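PDB 6I05: endolytic peptidoglycan transglycosylase RlpA from Pseudomonas aeruginosa, which cleaves peptidoglycan as a lytic transglycosylase with a strong preference for naked glycan strands lacking stem peptides, and is represented here by its SPOR domain. Local coordinates for residues 3-14 / 43-54; 20-28 / 61-70. All coordinates share one frame; numbering follows the deposited sequence.

Overall arrangement
From the N terminus the chain runs through strand 4-11, helix 14-25, strands 32-39 and 42-52, helix 55-67 and strand 74-76. Contact 1 closes the first long loop by pairing 3-14 with 43-54, the two inner strands of a four-stranded antiparallel sheet ordered 32-39, 42-52, 4-11, 74-76. Contact 2 then brings the end of helix 14-25 against the end of helix 55-67. Because the segments alternate along the sequence, the two closures cross rather than nest. Their centres lie about 12 Å apart, and they meet directly: Val-47 CG1 is 3.6 Å from Leu-24 CD1, and Phe-11 CE1 is 3.7 Å from Leu-20 CD2, packing helix on sheet.

Contact 1: residues 3-14 / 43-54; sequences GLYLQVGAFANP and ILHRVRLGPIGS
Strands 4-11 and 43-52, the central pair of the SPOR-domain sheet, run antiparallel at 165°, their axes 4.5 Å apart, with a beta bulge between the Leu-4/Ile-52 and Leu-6/Leu-49 pairs. Within the bulge, Gly-50, whose positive phi calls for glycine, and Pro-51 face Tyr-5. The peptide before Pro-51 is cis, and Pro-51 CA sits over one face of the Tyr-5 ring, 4.0 Å from its centroid, a CH-pi contact. Leu-6, Val-47, Leu-49 and Ile-52 build the apolar side under the helices; there Leu-6 CD1 meets Ile-52 CD1 at 4.1 Å. On the opposite face Arg-48 grips Gln-7 OE1 side-on, NE at 2.8 Å and NH2 at 3.0 Å. Gln-7 reaches it with CG anti to the backbone N (chi1 178°). Arg-46 CZ lies 3.4 Å above the Arg-48 guanidinium plane, toward its rim, while Ser-35 OG holds Arg-46 NH2. At the far end Pro-14 CB lies over one face of the His-45 ring, a second CH-pi contact; ND1 bonds Ser-36. The double grip limits the swing of the Arg-48 guanidinium, whose plane contains OE1, and probably polarises that carbonyl, though the amide stays turned 32° away; this polar face is consistent with glycan binding.

Contact 2: residues 20-28 / 61-70; sequences LKAKLSGVT and TQDSIRVANL
The closing turns of helices 14-25 and 55-67 come together here with no direct hydrogen bond between them; the nearest CA atoms are Val-27 and Ser-64, 6.5 Å apart. The domain has the beta-alpha-beta-beta-alpha-beta (ferredoxin-like, RNP-type) fold, with strand order 2-3-1-4 and both helices on one face of the sheet, and apolar side chains close the junction between the helix ends. At its centre is Leu-70, the last residue of the Schellman motif that ends the second helix, where Asn-69 has positive phi and Leu-70 N bonds back to Ile-65 O. The reversal turns the Leu-70 side chain toward the first helix. Its CG lies anti to the carbonyl carbon (chi1 -71°), and its two methyls diverge: CD1 slides past Leu-24 CD2 at 3.9 Å, whereas CD2 rests on the aliphatic part of Lys-23, 3.8 Å from its CD. Leu-20 CD1 crosses the base of Leu-70, 3.6 Å from its carbonyl O. Deeper, Leu-24 CD2 also meets Ile-65 CG1 at 3.8 Å, so this one methyl bridges the second helix and the residue beyond its end. Leu-24 and Ile-65 both continue onto Val-8 of the sheet, which ties the helix pair to the strands beneath. In one of its two conformers Val-27 packs at the outer side, CG1 against Ala-68 CB. At the Thr-28/Thr-61 end a water bridges the two hydroxyls: it lies 2.8 Å from Thr-28 OG1, which also bonds Ala-30 N, and donates at 2.7 Å to Thr-61 OG1, which also bonds Glu-57 O.

Contact 1: residues 3-14 / 43-54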
loop_
_atom_site.group_PDB
_atom_site.type_symbol
_atom_site.label_atom_id
_atom_site.label_comp_id
_atom_site.label_asym_id
_atom_site.label_seq_id
_atom_site.Cartn_x
_atom_site.Cartn_y
_atom_site.Cartn_z
ATOM N N GLY A 3 3.871 -9.879 -11.320
ATOM C CA GLY A 3 4.398 -8.909 -10.377
ATOM C C GLY A 3 3.911 -9.075 -8.948
ATOM O O GLY A 3 2.898 -9.723 -8.682
ATOM N N LEU A 4 4.639 -8.471 -8.018
ATOM C CA LEU A 4 4.388 -8.605 -6.590
ATOM C C LEU A 4 3.741 -7.330 -6.057
ATOM O O LEU A 4 4.013 -6.230 -6.544
ATOM C CB LEU A 4 5.712 -8.868 -5.875
ATOM C CG LEU A 4 6.389 -10.157 -6.340
ATOM C CD1 LEU A 4 7.800 -10.240 -5.784
ATOM C CD2 LEU A 4 5.579 -11.374 -5.918
ATOM N N TYR A 5 2.898 -7.472 -5.031
ATOM C CA TYR A 5 2.159 -6.335 -4.500
ATOM C C TYR A 5 2.277 -6.284 -2.987
ATOM O O TYR A 5 2.319 -7.319 -2.318
ATOM C CB TYR A 5 0.678 -6.418 -4.868
ATOM C CG TYR A 5 0.416 -6.256 -6.341
ATOM C CD1 TYR A 5 0.501 -7.334 -7.204
ATOM C CD2 TYR A 5 0.073 -5.021 -6.870
ATOM C CE1 TYR A 5 0.253 -7.190 -8.561
ATOM C CE2 TYR A 5 -0.174 -4.860 -8.220
ATOM C CZ TYR A 5 -0.084 -5.945 -9.062
ATOM O OH TYR A 5 -0.342 -5.779 -10.400
ATOM N N LEU A 6 2.310 -5.063 -2.457
ATOM C CA LEU A 6 2.283 -4.816 -1.022
ATOM C C LEU A 6 1.007 -4.068 -0.671
ATOM O O LEU A 6 0.492 -3.283 -1.472
ATOM C CB LEU A 6 3.471 -3.951 -0.580
ATOM C CG LEU A 6 4.851 -4.598 -0.628
ATOM C CD1 LEU A 6 5.934 -3.548 -0.455
ATOM C CD2 LEU A 6 4.955 -5.674 0.446
ATOM N N GLN A 7 0.501 -4.321 0.533
ATOM C CA GLN A 7 -0.551 -3.509 1.131
ATOM C C GLN A 7 0.040 -2.805 2.344
ATOM O O GLN A 7 0.746 -3.425 3.146
ATOM C CB GLN A 7 -1.757 -4.351 1.543
ATOM C CG GLN A 7 -2.865 -3.544 2.207
ATOM C CD GLN A 7 -4.178 -4.291 2.223
ATOM O OE1 GLN A 7 -4.635 -4.783 1.191
ATOM N NE2 GLN A 7 -4.788 -4.395 3.398
ATOM N N VAL A 8 -0.235 -1.509 2.464
ATOM C CA VAL A 8 0.360 -0.696 3.511
ATOM C C VAL A 8 -0.653 -0.261 4.568
ATOM O O VAL A 8 -0.266 -0.001 5.714
ATOM C CB VAL A 8 1.108 0.517 2.917
ATOM C CG1 VAL A 8 1.882 1.277 3.988
ATOM C CG2 VAL A 8 2.051 0.057 1.805
ATOM N N GLY A 9 -1.929 -0.175 4.221
ATOM C CA GLY A 9 -2.962 0.144 5.185
ATOM C C GLY A 9 -4.312 -0.118 4.566
ATOM O O GLY A 9 -4.440 -0.344 3.360
ATOM N N ALA A 10 -5.326 -0.074 5.413
ATOM C CA ALA A 10 -6.701 -0.239 4.975
ATOM C C ALA A 10 -7.552 0.621 5.894
ATOM O O ALA A 10 -7.367 0.588 7.113
ATOM C CB ALA A 10 -7.120 -1.709 5.059
ATOM N N PHE A 11 -8.452 1.407 5.309
ATOM C CA PHE A 11 -9.124 2.478 6.031
ATOM C C PHE A 11 -10.602 2.504 5.687
ATOM O O PHE A 11 -10.994 2.251 4.550
ATOM C CB PHE A 11 -8.537 3.845 5.655
ATOM C CG PHE A 11 -7.059 3.946 5.875
ATOM C CD1 PHE A 11 -6.172 3.604 4.867
ATOM C CD2 PHE A 11 -6.553 4.375 7.093
ATOM C CE1 PHE A 11 -4.805 3.686 5.068
ATOM C CE2 PHE A 11 -5.182 4.461 7.300
ATOM C CZ PHE A 11 -4.311 4.117 6.283
ATOM N N ALA A 12 -11.421 2.854 6.683
ATOM C CA ALA A 12 -12.825 3.152 6.425
ATOM C C ALA A 12 -13.001 4.526 5.787
ATOM O O ALA A 12 -13.935 4.729 5.003
ATOM C CB ALA A 12 -13.626 3.070 7.726
ATOM N N ASN A 13 -12.114 5.470 6.099
ATOM C CA ASN A 13 -12.227 6.841 5.612
ATOM C C ASN A 13 -11.419 6.992 4.331
ATOM O O ASN A 13 -10.203 6.758 4.351
ATOM C CB ASN A 13 -11.708 7.805 6.673
ATOM C CG ASN A 13 -11.484 9.215 6.145
ATOM O OD1 ASN A 13 -12.111 9.648 5.177
ATOM N ND2 ASN A 13 -10.587 9.947 6.797
ATOM N N PRO A 14 -12.031 7.379 3.207
ATOM C CA PRO A 14 -11.253 7.483 1.961
ATOM C C PRO A 14 -10.182 8.560 1.988
ATOM O O PRO A 14 -9.159 8.408 1.310
ATOM C CB PRO A 14 -12.319 7.752 0.892
ATOM C CG PRO A 14 -13.443 8.360 1.637
ATOM C CD PRO A 14 -13.450 7.711 2.996
ATOM N N ILE A 43 -17.376 -0.087 3.493
ATOM C CA ILE A 43 -16.346 -0.002 2.466
ATOM C C ILE A 43 -14.987 0.019 3.143
ATOM O O ILE A 43 -14.774 0.755 4.114
ATOM C CB ILE A 43 -16.537 1.237 1.577
ATOM C CG1 ILE A 43 -17.949 1.265 0.985
ATOM C CG2 ILE A 43 -15.487 1.242 0.457
ATOM C CD1 ILE A 43 -18.325 -0.015 0.296
ATOM N N LEU A 44 -14.065 -0.795 2.636
ATOM C CA LEU A 44 -12.696 -0.844 3.123
ATOM C C LEU A 44 -11.788 -0.395 1.991
ATOM O O LEU A 44 -11.798 -0.999 0.913
ATOM C CB LEU A 44 -12.338 -2.267 3.549
ATOM C CG LEU A 44 -10.975 -2.408 4.223
ATOM C CD1 LEU A 44 -10.938 -1.637 5.540
ATOM C CD2 LEU A 44 -10.625 -3.881 4.424
ATOM N N HIS A 45 -11.017 0.665 2.232
ATOM C CA HIS A 45 -10.133 1.255 1.228
ATOM C C HIS A 45 -8.712 0.775 1.501
ATOM O O HIS A 45 -8.064 1.246 2.439
ATOM C CB HIS A 45 -10.191 2.780 1.302
ATOM C CG HIS A 45 -11.564 3.335 1.119
ATOM N ND1 HIS A 45 -12.177 3.400 -0.115
ATOM C CD2 HIS A 45 -12.443 3.855 2.006
ATOM C CE1 HIS A 45 -13.376 3.934 0.022
ATOM N NE2 HIS A 45 -13.565 4.211 1.298
ATOM N N ARG A 46 -8.224 -0.149 0.680
ATOM C CA ARG A 46 -6.911 -0.756 0.874
ATOM C C ARG A 46 -5.882 -0.030 0.029
ATOM O O ARG A 46 -6.080 0.154 -1.173
ATOM C CB ARG A 46 -6.955 -2.234 0.490
ATOM C CG ARG A 46 -8.089 -2.933 1.239
ATOM C CD ARG A 46 -8.437 -4.307 0.761
ATOM N NE ARG A 46 -8.710 -4.374 -0.667
ATOM C CZ ARG A 46 -8.903 -5.523 -1.292
ATOM N NH1 ARG A 46 -8.887 -6.650 -0.588
ATOM N NH2 ARG A 46 -9.085 -5.554 -2.599
ATOM N N VAL A 47 -4.788 0.384 0.653
ATOM C CA VAL A 47 -3.737 1.120 -0.039
ATOM C C VAL A 47 -2.634 0.138 -0.395
ATOM O O VAL A 47 -2.040 -0.488 0.492
ATOM C CB VAL A 47 -3.205 2.280 0.814
ATOM C CG1 VAL A 47 -2.128 3.041 0.054
ATOM C CG2 VAL A 47 -4.344 3.215 1.211
ATOM N N ARG A 48 -2.370 -0.011 -1.690
ATOM C CA ARG A 48 -1.487 -1.040 -2.207
ATOM C C ARG A 48 -0.475 -0.433 -3.163
ATOM O O ARG A 48 -0.629 0.693 -3.646
ATOM C CB ARG A 48 -2.292 -2.124 -2.927
ATOM C CG ARG A 48 -3.161 -2.900 -1.972
ATOM C CD ARG A 48 -3.994 -3.949 -2.652
ATOM N NE ARG A 48 -4.578 -4.810 -1.631
ATOM C CZ ARG A 48 -5.190 -5.959 -1.870
ATOM N NH1 ARG A 48 -5.347 -6.391 -3.112
ATOM N NH2 ARG A 48 -5.642 -6.674 -0.850
ATOM N N LEU A 49 0.576 -1.195 -3.434
ATOM C CA LEU A 49 1.526 -0.762 -4.446
ATOM C C LEU A 49 2.066 -1.959 -5.209
ATOM O O LEU A 49 2.120 -3.079 -4.695
ATOM C CB LEU A 49 2.614 0.158 -3.902
ATOM C CG LEU A 49 3.482 -0.541 -2.888
ATOM C CD1 LEU A 49 4.786 -0.927 -3.528
ATOM C CD2 LEU A 49 3.739 0.373 -1.716
ATOM N N GLY A 50 2.426 -1.709 -6.459
ATOM C CA GLY A 50 2.893 -2.742 -7.342
ATOM C C GLY A 50 2.318 -2.534 -8.724
ATOM O O GLY A 50 1.519 -1.620 -8.943
ATOM N N PRO A 51 2.691 -3.396 -9.689
ATOM C CA PRO A 51 3.483 -4.613 -9.479
ATOM C C PRO A 51 4.979 -4.356 -9.345
ATOM O O PRO A 51 5.579 -3.615 -10.139
ATOM C CB PRO A 51 3.214 -5.424 -10.752
ATOM C CG PRO A 51 2.895 -4.395 -11.796
ATOM C CD PRO A 51 2.183 -3.292 -11.071
ATOM N N ILE A 52 5.589 -4.993 -8.358
ATOM C CA ILE A 52 7.023 -4.885 -8.129
ATOM C C ILE A 52 7.714 -6.059 -8.815
ATOM O O ILE A 52 7.233 -7.200 -8.768
ATOM C CB ILE A 52 7.304 -4.831 -6.617
ATOM C CG1 ILE A 52 6.655 -3.580 -6.015
ATOM C CG2 ILE A 52 8.792 -4.862 -6.350
ATOM C CD1 ILE A 52 6.738 -3.504 -4.512
ATOM N N GLY A 53 8.843 -5.782 -9.468
ATOM C CA GLY A 53 9.432 -6.755 -10.363
ATOM C C GLY A 53 10.304 -7.822 -9.738
ATOM O O GLY A 53 10.706 -8.736 -10.462
ATOM N N SER A 54 10.633 -7.739 -8.449
ATOM C CA SER A 54 11.492 -8.759 -7.857
ATOM C C SER A 54 11.239 -8.802 -6.359
ATOM O O SER A 54 10.846 -7.803 -5.746
ATOM C CB SER A 54 12.996 -8.494 -8.059
ATOM O OG SER A 54 13.410 -7.292 -7.429
HETATM O O HOH W 1 -16.245 2.904 5.015
HETATM O O HOH W 2 -16.129 5.149 2.339
#

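Contact 2: residues 20-28 / 61-70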
loop_
_atom_site.group_PDB
_atom_site.type_symbol
_atom_site.label_atom_id
_atom_site.label_comp_id
_atom_site.label_asym_id
_atom_site.label_seq_id
_atom_site.Cartn_x
_atom_site.Cartn_y
_atom_site.Cartn_z
ATOM N N LEU A 20 -2.468 8.382 2.659
ATOM C CA LEU A 20 -1.385 7.409 2.659
ATOM C C LEU A 20 -0.869 7.166 1.246
ATOM O O LEU A 20 0.344 7.079 1.030
ATOM C CB LEU A 20 -1.825 6.101 3.318
ATOM C CG LEU A 20 -0.752 5.005 3.331
ATOM C CD1 LEU A 20 0.513 5.469 4.037
ATOM C CD2 LEU A 20 -1.288 3.735 3.969
ATOM N N LYS A 21 -1.773 7.058 0.269
ATOM C CA LYS A 21 -1.343 6.900 -1.119
ATOM C C LYS A 21 -0.414 8.032 -1.547
ATOM O O LYS A 21 0.642 7.793 -2.148
ATOM C CB LYS A 21 -2.556 6.806 -2.047
ATOM C CG LYS A 21 -2.213 6.941 -3.514
ATOM C CD LYS A 21 -3.453 6.779 -4.373
ATOM C CE LYS A 21 -3.159 7.051 -5.839
ATOM N NZ LYS A 21 -4.394 6.995 -6.672
ATOM N N ALA A 22 -0.796 9.278 -1.250
ATOM C CA ALA A 22 0.038 10.416 -1.627
ATOM C C ALA A 22 1.401 10.363 -0.945
ATOM O O ALA A 22 2.431 10.610 -1.582
ATOM C CB ALA A 22 -0.681 11.728 -1.307
ATOM N N LYS A 23 1.432 10.034 0.351
ATOM C CA LYS A 23 2.709 9.956 1.055
ATOM C C LYS A 23 3.589 8.846 0.493
ATOM O O LYS A 23 4.807 9.014 0.363
ATOM C CB LYS A 23 2.475 9.751 2.553
ATOM C CG LYS A 23 1.839 10.946 3.252
ATOM C CD LYS A 23 1.678 10.688 4.737
ATOM C CE LYS A 23 1.179 11.924 5.464
ATOM N NZ LYS A 23 0.693 11.588 6.834
ATOM N N LEU A 24 2.995 7.697 0.164
ATOM C CA LEU A 24 3.785 6.593 -0.368
ATOM C C LEU A 24 4.436 6.950 -1.694
ATOM O O LEU A 24 5.536 6.471 -1.995
ATOM C CB LEU A 24 2.919 5.347 -0.528
ATOM C CG LEU A 24 2.587 4.607 0.767
ATOM C CD1 LEU A 24 1.440 3.629 0.547
ATOM C CD2 LEU A 24 3.821 3.890 1.287
ATOM N N SER A 25 3.781 7.786 -2.497
ATOM C CA SER A 25 4.380 8.203 -3.756
ATOM C C SER A 25 5.704 8.927 -3.553
ATOM O O SER A 25 6.528 8.958 -4.472
ATOM C CB SER A 25 3.389 9.062 -4.543
ATOM O OG SER A 25 2.266 8.282 -4.931
ATOM N N GLY A 26 5.939 9.489 -2.371
ATOM C CA GLY A 26 7.212 10.115 -2.086
ATOM C C GLY A 26 8.306 9.182 -1.629
ATOM O O GLY A 26 9.452 9.612 -1.476
ATOM N N VAL A 27 7.991 7.905 -1.428
ATOM C CA VAL A 27 8.969 6.956 -0.914
ATOM C C VAL A 27 9.237 5.790 -1.855
ATOM O O VAL A 27 10.278 5.127 -1.708
ATOM C CB VAL A 27 8.608 6.448 0.499
ATOM C CG1 VAL A 27 8.407 7.619 1.448
ATOM C CG2 VAL A 27 7.373 5.568 0.460
ATOM N N THR A 28 8.375 5.525 -2.837
ATOM C CA THR A 28 8.581 4.467 -3.814
ATOM C C THR A 28 8.239 4.996 -5.195
ATOM O O THR A 28 7.396 5.885 -5.343
ATOM C CB THR A 28 7.697 3.229 -3.528
ATOM O OG1 THR A 28 7.910 2.232 -4.540
ATOM C CG2 THR A 28 6.206 3.600 -3.494
ATOM N N THR A 61 11.583 -2.049 -0.583
ATOM C CA THR A 61 10.432 -1.160 -0.510
ATOM C C THR A 61 9.797 -1.220 0.869
ATOM O O THR A 61 9.406 -0.187 1.424
ATOM C CB THR A 61 9.426 -1.516 -1.614
ATOM O OG1 THR A 61 10.079 -1.452 -2.888
ATOM C CG2 THR A 61 8.252 -0.550 -1.617
ATOM N N GLN A 62 9.676 -2.423 1.436
ATOM C CA GLN A 62 9.206 -2.553 2.812
ATOM C C GLN A 62 10.075 -1.738 3.761
ATOM O O GLN A 62 9.563 -1.016 4.627
ATOM C CB GLN A 62 9.182 -4.027 3.219
ATOM C CG GLN A 62 8.105 -4.836 2.517
ATOM C CD GLN A 62 8.134 -6.301 2.906
ATOM O OE1 GLN A 62 9.109 -7.008 2.633
ATOM N NE2 GLN A 62 7.081 -6.760 3.573
ATOM N N ASP A 63 11.400 -1.834 3.601
ATOM C CA ASP A 63 12.320 -1.057 4.429
ATOM C C ASP A 63 12.049 0.437 4.297
ATOM O O ASP A 63 11.982 1.154 5.301
ATOM C CB ASP A 63 13.769 -1.342 4.024
ATOM C CG ASP A 63 14.214 -2.767 4.320
ATOM O OD1 ASP A 63 13.500 -3.526 5.012
ATOM O OD2 ASP A 63 15.314 -3.127 3.840
ATOM N N SER A 64 11.891 0.930 3.063
ATOM C CA SER A 64 11.678 2.362 2.859
ATOM C C SER A 64 10.385 2.832 3.509
ATOM O O SER A 64 10.316 3.939 4.064
ATOM C CB SER A 64 11.650 2.669 1.365
ATOM O OG SER A 64 12.888 2.356 0.768
ATOM N N ILE A 65 9.342 2.003 3.447
ATOM C CA ILE A 65 8.067 2.360 4.058
ATOM C C ILE A 65 8.208 2.443 5.574
ATOM O O ILE A 65 7.665 3.355 6.217
ATOM C CB ILE A 65 6.983 1.360 3.616
ATOM C CG1 ILE A 65 6.688 1.542 2.122
ATOM C CG2 ILE A 65 5.737 1.496 4.473
ATOM C CD1 ILE A 65 5.987 0.355 1.473
ATOM N N ARG A 66 8.955 1.509 6.170
ATOM C CA ARG A 66 9.173 1.551 7.611
ATOM C C ARG A 66 10.024 2.751 8.019
ATOM O O ARG A 66 9.739 3.394 9.035
ATOM C CB ARG A 66 9.778 0.236 8.110
ATOM C CG ARG A 66 8.825 -0.950 8.019
ATOM C CD ARG A 66 9.274 -2.095 8.909
ATOM N NE ARG A 66 8.249 -3.135 8.998
ATOM C CZ ARG A 66 8.192 -4.200 8.204
ATOM N NH1 ARG A 66 9.107 -4.379 7.258
ATOM N NH2 ARG A 66 7.219 -5.093 8.361
ATOM N N VAL A 67 11.062 3.081 7.240
ATOM C CA VAL A 67 11.866 4.271 7.532
ATOM C C VAL A 67 10.987 5.510 7.562
ATOM O O VAL A 67 11.149 6.384 8.422
ATOM C CB VAL A 67 13.018 4.424 6.519
ATOM C CG1 VAL A 67 13.677 5.814 6.622
ATOM C CG2 VAL A 67 14.050 3.346 6.720
ATOM N N ALA A 68 10.040 5.601 6.628
ATOM C CA ALA A 68 9.135 6.736 6.541
ATOM C C ALA A 68 8.023 6.685 7.576
ATOM O O ALA A 68 7.223 7.625 7.646
ATOM C CB ALA A 68 8.529 6.804 5.138
ATOM N N ASN A 69 7.948 5.613 8.363
ATOM C CA ASN A 69 6.949 5.466 9.417
ATOM C C ASN A 69 5.531 5.524 8.863
ATOM O O ASN A 69 4.644 6.150 9.442
ATOM C CB ASN A 69 7.164 6.484 10.540
ATOM C CG ASN A 69 6.480 6.085 11.823
ATOM O OD1 ASN A 69 6.248 4.906 12.071
ATOM N ND2 ASN A 69 6.147 7.070 12.648
ATOM N N LEU A 70 5.312 4.861 7.729
ATOM C CA LEU A 70 4.035 4.944 7.035
ATOM C C LEU A 70 3.139 3.732 7.248
ATOM O O LEU A 70 1.994 3.744 6.789
ATOM C CB LEU A 70 4.244 5.203 5.537
ATOM C CG LEU A 70 4.749 6.606 5.199
ATOM C CD1 LEU A 70 5.037 6.738 3.712
ATOM C CD2 LEU A 70 3.743 7.656 5.642
HETATM O O HOH W 3 11.340 2.392 -2.076
HETATM O O HOH W 4 10.327 1.053 -3.900
#